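Local coordinates for protein 4-amino-4-deoxy-L-arabinose transferase or related glycosyltransferases of PMT family (Cupriavidus metallidurans, PDB 5EZM) that probably transfers 4-amino-4-deoxy-L-arabinose from a polyprenyl-phosphate carrier to lipid A, working as a zinc-containing membrane glycosyltransferase of the GT-C fold, at residues R52-P57 with R61-S66; R67-S72 with V76-N81; P90-V95 with R111-L116. All coordinates share one frame; numbering follows the deposited sequence.

Interaction 1: R52-P57 with R61-S66; sequences RHLVGP and RYAEIS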
loop_
_atom_site.group_PDB
_atom_site.type_symbol
_atom_site.label_atom_id
_atom_site.label_comp_id
_atom_site.label_asym_id
_atom_site.label_seq_id
_atom_site.Cartn_x
_atom_site.Cartn_y
_atom_site.Cartn_z
ATOM N N ARG A 52 -7.242 1.423 -13.161
ATOM C CA ARG A 52 -8.280 1.546 -12.150
ATOM C C ARG A 52 -8.357 2.994 -11.693
ATOM O O ARG A 52 -7.332 3.676 -11.599
ATOM C CB ARG A 52 -8.011 0.641 -10.940
ATOM C CG ARG A 52 -7.835 -0.832 -11.262
ATOM C CD ARG A 52 -7.580 -1.644 -9.997
ATOM N NE ARG A 52 -6.378 -1.211 -9.289
ATOM C CZ ARG A 52 -6.379 -0.439 -8.205
ATOM N NH1 ARG A 52 -7.525 -0.011 -7.691
ATOM N NH2 ARG A 52 -5.233 -0.093 -7.631
ATOM N N HIS A 53 -9.569 3.462 -11.417
ATOM C CA HIS A 53 -9.714 4.750 -10.763
ATOM C C HIS A 53 -9.283 4.643 -9.305
ATOM O O HIS A 53 -9.219 3.554 -8.728
ATOM C CB HIS A 53 -11.153 5.248 -10.860
ATOM C CG HIS A 53 -11.550 5.671 -12.239
ATOM N ND1 HIS A 53 -12.210 4.835 -13.113
ATOM C CD2 HIS A 53 -11.369 6.838 -12.899
ATOM C CE1 HIS A 53 -12.425 5.471 -14.250
ATOM N NE2 HIS A 53 -11.921 6.689 -14.147
ATOM N N LEU A 54 -8.982 5.794 -8.709
ATOM C CA LEU A 54 -8.442 5.819 -7.355
ATOM C C LEU A 54 -9.491 5.367 -6.348
ATOM O O LEU A 54 -10.638 5.827 -6.375
ATOM C CB LEU A 54 -7.941 7.219 -7.005
ATOM C CG LEU A 54 -6.758 7.735 -7.823
ATOM C CD1 LEU A 54 -6.322 9.094 -7.316
ATOM C CD2 LEU A 54 -5.603 6.747 -7.781
ATOM N N VAL A 55 -9.092 4.465 -5.458
ATOM C CA VAL A 55 -9.984 3.871 -4.471
ATOM C C VAL A 55 -9.737 4.564 -3.136
ATOM O O VAL A 55 -8.651 4.452 -2.556
ATOM C CB VAL A 55 -9.771 2.355 -4.368
ATOM C CG1 VAL A 55 -10.528 1.783 -3.175
ATOM C CG2 VAL A 55 -10.202 1.676 -5.662
ATOM N N GLY A 56 -10.742 5.282 -2.644
ATOM C CA GLY A 56 -10.645 5.929 -1.348
ATOM C C GLY A 56 -10.758 4.945 -0.200
ATOM O O GLY A 56 -11.276 3.843 -0.375
ATOM N N PRO A 57 -10.282 5.336 0.990
ATOM C CA PRO A 57 -9.663 6.637 1.266
ATOM C C PRO A 57 -8.183 6.741 0.898
ATOM O O PRO A 57 -7.755 7.812 0.473
ATOM C CB PRO A 57 -9.837 6.781 2.780
ATOM C CG PRO A 57 -9.858 5.386 3.284
ATOM C CD PRO A 57 -10.536 4.572 2.224
ATOM N N ARG A 61 -6.481 9.792 -0.789
ATOM C CA ARG A 61 -5.895 10.687 0.206
ATOM C C ARG A 61 -4.442 11.005 -0.120
ATOM O O ARG A 61 -4.035 12.173 -0.127
ATOM C CB ARG A 61 -5.999 10.082 1.608
ATOM C CG ARG A 61 -5.066 10.757 2.613
ATOM C CD ARG A 61 -5.273 10.278 4.043
ATOM N NE ARG A 61 -5.329 8.824 4.136
ATOM C CZ ARG A 61 -6.331 8.154 4.696
ATOM N NH1 ARG A 61 -7.352 8.808 5.229
ATOM N NH2 ARG A 61 -6.304 6.829 4.731
ATOM N N TYR A 62 -3.637 9.977 -0.386
ATOM C CA TYR A 62 -2.225 10.232 -0.642
ATOM C C TYR A 62 -2.008 10.850 -2.018
ATOM O O TYR A 62 -1.114 11.692 -2.183
ATOM C CB TYR A 62 -1.429 8.940 -0.466
ATOM C CG TYR A 62 -1.561 8.396 0.938
ATOM C CD1 TYR A 62 -1.349 9.217 2.039
ATOM C CD2 TYR A 62 -1.944 7.082 1.165
ATOM C CE1 TYR A 62 -1.487 8.740 3.326
ATOM C CE2 TYR A 62 -2.085 6.592 2.455
ATOM C CZ TYR A 62 -1.855 7.427 3.531
ATOM O OH TYR A 62 -1.992 6.949 4.814
ATOM N N ALA A 63 -2.829 10.478 -3.006
ATOM C CA ALA A 63 -2.711 11.111 -4.315
ATOM C C ALA A 63 -3.023 12.599 -4.233
ATOM O O ALA A 63 -2.371 13.417 -4.897
ATOM C CB ALA A 63 -3.632 10.426 -5.322
ATOM N N GLU A 64 -4.004 12.971 -3.405
ATOM C CA GLU A 64 -4.408 14.369 -3.297
ATOM C C GLU A 64 -3.439 15.173 -2.442
ATOM O O GLU A 64 -3.095 16.303 -2.798
ATOM C CB GLU A 64 -5.821 14.476 -2.726
ATOM C CG GLU A 64 -6.222 15.898 -2.337
ATOM C CD GLU A 64 -6.242 16.866 -3.517
ATOM O OE1 GLU A 64 -6.265 16.411 -4.679
ATOM O OE2 GLU A 64 -6.243 18.090 -3.281
ATOM N N ILE A 65 -3.010 14.622 -1.305
ATOM C CA ILE A 65 -1.966 15.275 -0.520
ATOM C C ILE A 65 -0.755 15.551 -1.397
ATOM O O ILE A 65 -0.223 16.667 -1.430
ATOM C CB ILE A 65 -1.594 14.416 0.700
ATOM C CG1 ILE A 65 -2.732 14.425 1.723
ATOM C CG2 ILE A 65 -0.311 14.920 1.328
ATOM C CD1 ILE A 65 -2.529 13.474 2.878
ATOM N N SER A 66 -0.320 14.537 -2.147
ATOM C CA SER A 66 0.819 14.730 -3.037
ATOM C C SER A 66 0.518 15.771 -4.105
ATOM O O SER A 66 1.399 16.553 -4.478
ATOM C CB SER A 66 1.218 13.402 -3.669
ATOM O OG SER A 66 1.721 12.522 -2.681
#

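Interaction 2: R67-S72 with V76-N81; sequences REMFAS and VTIRYN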
loop_
_atom_site.group_PDB
_atom_site.type_symbol
_atom_site.label_atom_id
_atom_site.label_comp_id
_atom_site.label_asym_id
_atom_site.label_seq_id
_atom_site.Cartn_x
_atom_site.Cartn_y
_atom_site.Cartn_z
ATOM N N ARG A 67 -0.719 15.805 -4.607
ATOM C CA ARG A 67 -1.078 16.838 -5.573
ATOM C C ARG A 67 -0.918 18.230 -4.972
ATOM O O ARG A 67 -0.338 19.124 -5.595
ATOM C CB ARG A 67 -2.510 16.639 -6.071
ATOM C CG ARG A 67 -2.898 17.618 -7.174
ATOM C CD ARG A 67 -4.397 17.638 -7.427
ATOM N NE ARG A 67 -5.131 18.285 -6.344
ATOM C CZ ARG A 67 -5.300 19.599 -6.242
ATOM N NH1 ARG A 67 -5.986 20.104 -5.226
ATOM N NH2 ARG A 67 -4.781 20.408 -7.154
ATOM N N GLU A 68 -1.427 18.429 -3.754
ATOM C CA GLU A 68 -1.364 19.748 -3.133
ATOM C C GLU A 68 0.073 20.153 -2.847
ATOM O O GLU A 68 0.444 21.318 -3.034
ATOM C CB GLU A 68 -2.199 19.766 -1.854
ATOM C CG GLU A 68 -3.696 19.706 -2.114
ATOM C CD GLU A 68 -4.510 19.613 -0.844
ATOM O OE1 GLU A 68 -4.175 20.311 0.139
ATOM O OE2 GLU A 68 -5.485 18.834 -0.827
ATOM N N MET A 69 0.895 19.206 -2.391
ATOM C CA MET A 69 2.315 19.493 -2.218
ATOM C C MET A 69 2.948 19.889 -3.546
ATOM O O MET A 69 3.731 20.845 -3.613
ATOM C CB MET A 69 3.016 18.275 -1.618
ATOM C CG MET A 69 4.483 18.478 -1.301
ATOM S SD MET A 69 5.203 17.020 -0.519
ATOM C CE MET A 69 4.246 16.901 0.988
ATOM N N PHE A 70 2.584 19.179 -4.617
ATOM C CA PHE A 70 3.102 19.466 -5.950
ATOM C C PHE A 70 2.712 20.864 -6.412
ATOM O O PHE A 70 3.521 21.578 -7.015
ATOM C CB PHE A 70 2.582 18.400 -6.915
ATOM C CG PHE A 70 2.898 18.653 -8.360
ATOM C CD1 PHE A 70 4.203 18.823 -8.785
ATOM C CD2 PHE A 70 1.884 18.665 -9.303
ATOM C CE1 PHE A 70 4.490 19.031 -10.123
ATOM C CE2 PHE A 70 2.164 18.871 -10.638
ATOM C CZ PHE A 70 3.469 19.055 -11.050
ATOM N N ALA A 71 1.476 21.277 -6.132
ATOM C CA ALA A 71 0.999 22.581 -6.566
ATOM C C ALA A 71 1.497 23.714 -5.684
ATOM O O ALA A 71 1.527 24.862 -6.139
ATOM C CB ALA A 71 -0.530 22.600 -6.601
ATOM N N SER A 72 1.884 23.428 -4.442
ATOM C CA SER A 72 2.316 24.474 -3.524
ATOM C C SER A 72 3.826 24.596 -3.415
ATOM O O SER A 72 4.328 25.698 -3.178
ATOM C CB SER A 72 1.743 24.229 -2.126
ATOM O OG SER A 72 2.367 23.116 -1.511
ATOM N N VAL A 76 7.411 20.510 3.359
ATOM C CA VAL A 76 7.585 20.365 4.800
ATOM C C VAL A 76 6.243 20.248 5.516
ATOM O O VAL A 76 6.008 19.295 6.260
ATOM C CB VAL A 76 8.416 21.535 5.374
ATOM C CG1 VAL A 76 8.577 21.384 6.879
ATOM C CG2 VAL A 76 9.767 21.613 4.682
ATOM N N THR A 77 5.353 21.213 5.302
ATOM C CA THR A 77 4.054 21.242 5.971
ATOM C C THR A 77 3.055 20.476 5.112
ATOM O O THR A 77 2.514 21.009 4.139
ATOM C CB THR A 77 3.607 22.679 6.210
ATOM O OG1 THR A 77 4.674 23.408 6.834
ATOM C CG2 THR A 77 2.380 22.717 7.116
ATOM N N ILE A 78 2.815 19.213 5.475
ATOM C CA ILE A 78 1.872 18.378 4.741
ATOM C C ILE A 78 0.459 18.920 4.918
ATOM O O ILE A 78 0.049 19.293 6.026
ATOM C CB ILE A 78 1.973 16.919 5.220
ATOM C CG1 ILE A 78 3.385 16.380 5.004
ATOM C CG2 ILE A 78 0.961 16.042 4.504
ATOM C CD1 ILE A 78 3.609 15.015 5.622
ATOM N N ARG A 79 -0.294 18.972 3.822
ATOM C CA ARG A 79 -1.663 19.467 3.851
ATOM C C ARG A 79 -2.583 18.541 3.071
ATOM O O ARG A 79 -2.197 17.982 2.039
ATOM C CB ARG A 79 -1.753 20.890 3.294
ATOM C CG ARG A 79 -1.153 21.934 4.217
ATOM C CD ARG A 79 -1.486 23.347 3.773
ATOM N NE ARG A 79 -0.877 24.332 4.660
ATOM C CZ ARG A 79 -1.481 24.852 5.723
ATOM N NH1 ARG A 79 -2.720 24.487 6.027
ATOM N NH2 ARG A 79 -0.850 25.738 6.480
ATOM N N TYR A 80 -3.802 18.378 3.581
ATOM C CA TYR A 80 -4.837 17.570 2.947
ATOM C C TYR A 80 -6.084 18.438 2.853
ATOM O O TYR A 80 -6.676 18.796 3.879
ATOM C CB TYR A 80 -5.105 16.288 3.742
ATOM C CG TYR A 80 -6.019 15.288 3.060
ATOM C CD1 TYR A 80 -6.074 15.193 1.676
ATOM C CD2 TYR A 80 -6.833 14.445 3.805
ATOM C CE1 TYR A 80 -6.908 14.276 1.050
ATOM C CE2 TYR A 80 -7.675 13.528 3.189
ATOM C CZ TYR A 80 -7.710 13.448 1.810
ATOM O OH TYR A 80 -8.545 12.539 1.192
ATOM N N ASN A 81 -6.470 18.783 1.623
ATOM C CA ASN A 81 -7.553 19.730 1.368
ATOM C C ASN A 81 -7.278 21.061 2.068
ATOM O O ASN A 81 -8.117 21.596 2.798
ATOM C CB ASN A 81 -8.904 19.140 1.774
ATOM C CG ASN A 81 -9.256 17.906 0.961
ATOM O OD1 ASN A 81 -9.784 18.009 -0.147
ATOM N ND2 ASN A 81 -8.952 16.729 1.502
#

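Interaction 3: P90-V95 with R111-L116; sequences PFHMWV and RLAVAL. With MPG ([(Z)-octadec-9-enyl] (2R)-2,3-bis(oxidanyl)propanoate), chain H.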
loop_
_atom_site.group_PDB
_atom_site.type_symbol
_atom_site.label_atom_id
_atom_site.label_comp_id
_atom_site.label_asym_id
_atom_site.label_seq_id
_atom_site.Cartn_x
_atom_site.Cartn_y
_atom_site.Cartn_z
ATOM N N PRO A 90 6.436 12.316 5.445
ATOM C CA PRO A 90 6.230 12.768 4.057
ATOM C C PRO A 90 6.958 12.026 2.939
ATOM O O PRO A 90 6.781 12.423 1.782
ATOM C CB PRO A 90 6.749 14.206 4.130
ATOM C CG PRO A 90 7.919 14.092 5.042
ATOM C CD PRO A 90 7.550 13.047 6.078
ATOM N N PHE A 91 7.756 10.990 3.212
ATOM C CA PHE A 91 8.601 10.431 2.155
ATOM C C PHE A 91 7.772 9.902 0.988
ATOM O O PHE A 91 8.093 10.148 -0.182
ATOM C CB PHE A 91 9.505 9.331 2.707
ATOM C CG PHE A 91 10.309 8.628 1.647
ATOM C CD1 PHE A 91 11.346 9.281 1.000
ATOM C CD2 PHE A 91 10.021 7.321 1.288
ATOM C CE1 PHE A 91 12.086 8.642 0.017
ATOM C CE2 PHE A 91 10.759 6.680 0.307
ATOM C CZ PHE A 91 11.794 7.342 -0.327
ATOM N N HIS A 92 6.701 9.163 1.287
ATOM C CA HIS A 92 5.807 8.697 0.231
ATOM C C HIS A 92 5.325 9.862 -0.624
ATOM O O HIS A 92 5.296 9.773 -1.860
ATOM C CB HIS A 92 4.622 7.949 0.848
ATOM C CG HIS A 92 3.626 7.449 -0.153
ATOM N ND1 HIS A 92 3.576 6.132 -0.558
ATOM C CD2 HIS A 92 2.636 8.086 -0.823
ATOM C CE1 HIS A 92 2.601 5.980 -1.436
ATOM N NE2 HIS A 92 2.015 7.151 -1.616
ATOM N N MET A 93 4.972 10.977 0.019
ATOM C CA MET A 93 4.516 12.143 -0.729
ATOM C C MET A 93 5.647 12.757 -1.541
ATOM O O MET A 93 5.431 13.189 -2.676
ATOM C CB MET A 93 3.901 13.171 0.220
ATOM C CG MET A 93 2.478 12.826 0.636
ATOM S SD MET A 93 2.372 11.409 1.752
ATOM C CE MET A 93 2.697 12.198 3.327
ATOM N N TRP A 94 6.859 12.807 -0.980
ATOM C CA TRP A 94 8.007 13.292 -1.740
ATOM C C TRP A 94 8.178 12.502 -3.031
ATOM O O TRP A 94 8.318 13.082 -4.119
ATOM C CB TRP A 94 9.273 13.205 -0.889
ATOM C CG TRP A 94 9.315 14.173 0.240
ATOM C CD1 TRP A 94 8.492 15.247 0.434
ATOM C CD2 TRP A 94 10.232 14.165 1.340
ATOM N NE1 TRP A 94 8.842 15.909 1.589
ATOM C CE2 TRP A 94 9.906 15.264 2.165
ATOM C CE3 TRP A 94 11.297 13.335 1.709
ATOM C CZ2 TRP A 94 10.606 15.553 3.334
ATOM C CZ3 TRP A 94 11.993 13.625 2.875
ATOM C CH2 TRP A 94 11.643 14.724 3.672
ATOM N N VAL A 95 8.153 11.171 -2.929
ATOM C CA VAL A 95 8.325 10.334 -4.114
ATOM C C VAL A 95 7.198 10.584 -5.106
ATOM O O VAL A 95 7.436 10.800 -6.302
ATOM C CB VAL A 95 8.410 8.849 -3.718
ATOM C CG1 VAL A 95 8.538 7.982 -4.961
ATOM C CG2 VAL A 95 9.584 8.619 -2.775
ATOM N N ARG A 111 0.320 6.008 -8.117
ATOM C CA ARG A 111 0.666 4.687 -7.611
ATOM C C ARG A 111 2.121 4.333 -7.868
ATOM O O ARG A 111 2.500 3.166 -7.728
ATOM C CB ARG A 111 -0.248 3.627 -8.231
ATOM C CG ARG A 111 -1.700 3.736 -7.776
ATOM C CD ARG A 111 -2.522 2.537 -8.203
ATOM N NE ARG A 111 -3.330 2.817 -9.382
ATOM C CZ ARG A 111 -4.649 2.983 -9.365
ATOM N NH1 ARG A 111 -5.318 2.895 -8.223
ATOM N NH2 ARG A 111 -5.301 3.231 -10.493
ATOM N N LEU A 112 2.949 5.315 -8.228
ATOM C CA LEU A 112 4.309 5.013 -8.659
ATOM C C LEU A 112 5.197 4.628 -7.479
ATOM O O LEU A 112 6.034 3.721 -7.592
ATOM C CB LEU A 112 4.884 6.213 -9.408
ATOM C CG LEU A 112 6.015 5.917 -10.387
ATOM C CD1 LEU A 112 5.532 4.969 -11.473
ATOM C CD2 LEU A 112 6.540 7.208 -10.992
ATOM N N ALA A 113 5.025 5.302 -6.338
ATOM C CA ALA A 113 5.850 5.013 -5.170
ATOM C C ALA A 113 5.680 3.570 -4.711
ATOM O O ALA A 113 6.661 2.900 -4.367
ATOM C CB ALA A 113 5.509 5.980 -4.038
ATOM N N VAL A 114 4.443 3.067 -4.709
ATOM C CA VAL A 114 4.225 1.709 -4.225
ATOM C C VAL A 114 4.712 0.682 -5.241
ATOM O O VAL A 114 5.200 -0.390 -4.859
ATOM C CB VAL A 114 2.744 1.499 -3.855
ATOM C CG1 VAL A 114 2.371 2.400 -2.696
ATOM C CG2 VAL A 114 1.844 1.771 -5.040
ATOM N N ALA A 115 4.605 0.979 -6.539
ATOM C CA ALA A 115 5.098 0.041 -7.543
ATOM C C ALA A 115 6.613 -0.075 -7.472
ATOM O O ALA A 115 7.166 -1.187 -7.457
ATOM C CB ALA A 115 4.656 0.475 -8.939
ATOM N N LEU A 116 7.303 1.068 -7.413
ATOM C CA LEU A 116 8.752 1.034 -7.261
ATOM C C LEU A 116 9.155 0.389 -5.941
ATOM O O LEU A 116 10.182 -0.295 -5.876
ATOM C CB LEU A 116 9.333 2.444 -7.373
ATOM C CG LEU A 116 9.090 3.158 -8.705
ATOM C CD1 LEU A 116 9.762 4.521 -8.705
ATOM C CD2 LEU A 116 9.576 2.318 -9.876
HETATM C C2 MPG H . 12.681 10.146 -5.491
HETATM C C3 MPG H . 13.173 8.742 -5.829
HETATM C C4 MPG H . 12.482 8.118 -7.035
HETATM C C5 MPG H . 11.313 8.953 -7.590
HETATM C C6 MPG H . 10.695 8.342 -8.859
HETATM C C7 MPG H . 9.365 9.012 -9.251
HETATM C C1 MPG H . 13.263 10.674 -4.175
#

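Interaction 1: R52-P57 with R61-S66
Pro-57, just ahead of helix 58-72, and Arg-61 in it lie side by side, their side chains pointing the same way. The backbone sets the pairing: Pro-57 O accepts a hydrogen bond from Arg-61 N at 2.7 Å, the four-residue step of an alpha-helix. In Arg-61, CG stands opposite the backbone N (chi1 163°) and the chain bends at chi3, which folds the guanidinium back beside the proline. Pro-57 CB lies 4.0 Å from Arg-61 NH1, and the carbonyl carbon of Pro-57 sits over one face of the guanidinium, offset toward its rim. The charged end is gripped on two counts, NH2 by a salt bridge to Asp-58 and NH1 by one to Glu-509, which should restrict its rotation.

In this GT-C membrane glycosyltransferase, residues 52-57 end the loop that follows helix 31-47 and lead into helix 58-72 through a cis peptide bond between Gly-56 and Pro-57. The zinc ligands are close by: the side chain of Arg-61 is about 6 Å from that of His-270 and about 7 Å from that of Glu-87.

Further back in the loop, Leu-54 directs its side chain at the helix. Its CG stands opposite the carbonyl carbon (chi1 -65°). Ala-63 CB points almost straight at Leu-54 CD1, 3.6 Å away, while the leucine branch comes in at a slant. This apolar touch is buried and lies three residues back in the loop and two on in the helix from the polar one. The backbone N of Leu-54 is held by the hydroxyl of Tyr-496.

Interaction 2: R67-S72 with V76-N81
Glu-68, which has the most surface buried here, reaches from helix 58-72 across to the backbone of Asn-81. Its OE2 accepts a bent hydrogen bond from Asn-81 N at 2.6 Å through its syn lone pair, with an N-H...O angle of 139°. OE1 takes the next backbone N-H, that of Ala-82, so that two successive peptide groups are gripped by one carboxylate. The side chain gets there because CG lies opposite the carbonyl carbon (chi1 -71°) and the chain runs extended beyond it. On the way OE1 passes 4.0 Å from Arg-79 CB; the guanidinium of Arg-79 leads away to a salt bridge with Glu-517.

Residues 79-80 form one strand of a small antiparallel beta-hairpin with 83-84, and Asn-81 and Ala-82 make its two-residue turn. Asn-81 takes the left-handed backbone conformation, while its amide ND2 lies over one face of the Tyr-80 ring, 3.2 Å above the plane and offset toward the rim. Its OD1 binds the backbone N of Leu-501. Glu-68 thus fastens the tip of the hairpin to the helix. With an alanine here, the N-H groups of Asn-81 and Ala-82 would probably lose their shared acceptor and the hairpin turn its tie to the helix. OE2 of Glu-64 comes near OE2 of Glu-68, and this like charge may raise the proton affinity of the pair, although Glu-64 also has a salt bridge to Arg-67.

Met-69, next in buried surface, gives the apolar half. Its CG is opposite the backbone N (chi1 -176°), and after a bend at chi3 the terminal CE touches Ile-78 CG1 at 4.1 Å, the two chains crossing at a slant. Met-93 of helix 91-103 packs against both.

Interaction 3: P90-V95 with R111-L116
This is a buried helix-helix packing contact of the GT-C membrane domain, of methyl groups on an imidazole and a valine, joining the starts of helices 91-103 and 112-133; no hydrogen bond spans it. The two short helical segments cross nearly at right angles, 102° between their directions, with axes 9.7 Å apart, so the touching is confined to a small patch centred on Ala-113. The methyl CB of Ala-113 points toward the first helix and lies over one face of the His-92 ring, a CH-pi contact 4.2 Å from the ring centroid and offset toward the rim. Val-114 CG1 comes to the ring edge instead, in its plane, 3.8 Å from His-92 CE1. The imidazole projects this far because its CG is turned opposite the backbone N (chi1 179°), and a hydrogen bond between His-92 ND1 and Thr-163 OG1 should limit the ring's rotation. One turn on, Val-95 CG1 packs on Ala-113 CB at 3.7 Å. That same branch faces the bound MPG lipid, 3.9 Å from its C5, and Leu-112 CD2 and Leu-116 CD1 border the chain at C7 and C6. Around the contact, helix 160-178 packs on His-92 and Val-114, Met-69 of helix 58-72 meets Trp-94, and helix 185-206 lies against Phe-91 and Trp-94.

Interactions 1 and 2 share helix 58-72: its first turns take the loop before it, its last turns the hairpin after it. Interaction 3 lies beside them, on helices 91-103 and 112-133. All three are buried, though Pro-57 in interaction 1 is exposed and Glu-68 and Arg-79 in interaction 2 are partly so. Where a loop or hairpin joins the helix, polar bonds appear: interaction 1 has a backbone-to-backbone bond, interaction 2 a carboxylate-to-backbone bond, each beside one apolar touch. Interaction 3, between two helices, has only methyl groups packed on an imidazole and a valine. Ile-65 packs on Tyr-80 and Ile-78, Met-93 on Ile-65 and Ser-66, and Arg-111 probably hydrogen-bonds the carbonyl of Arg-52.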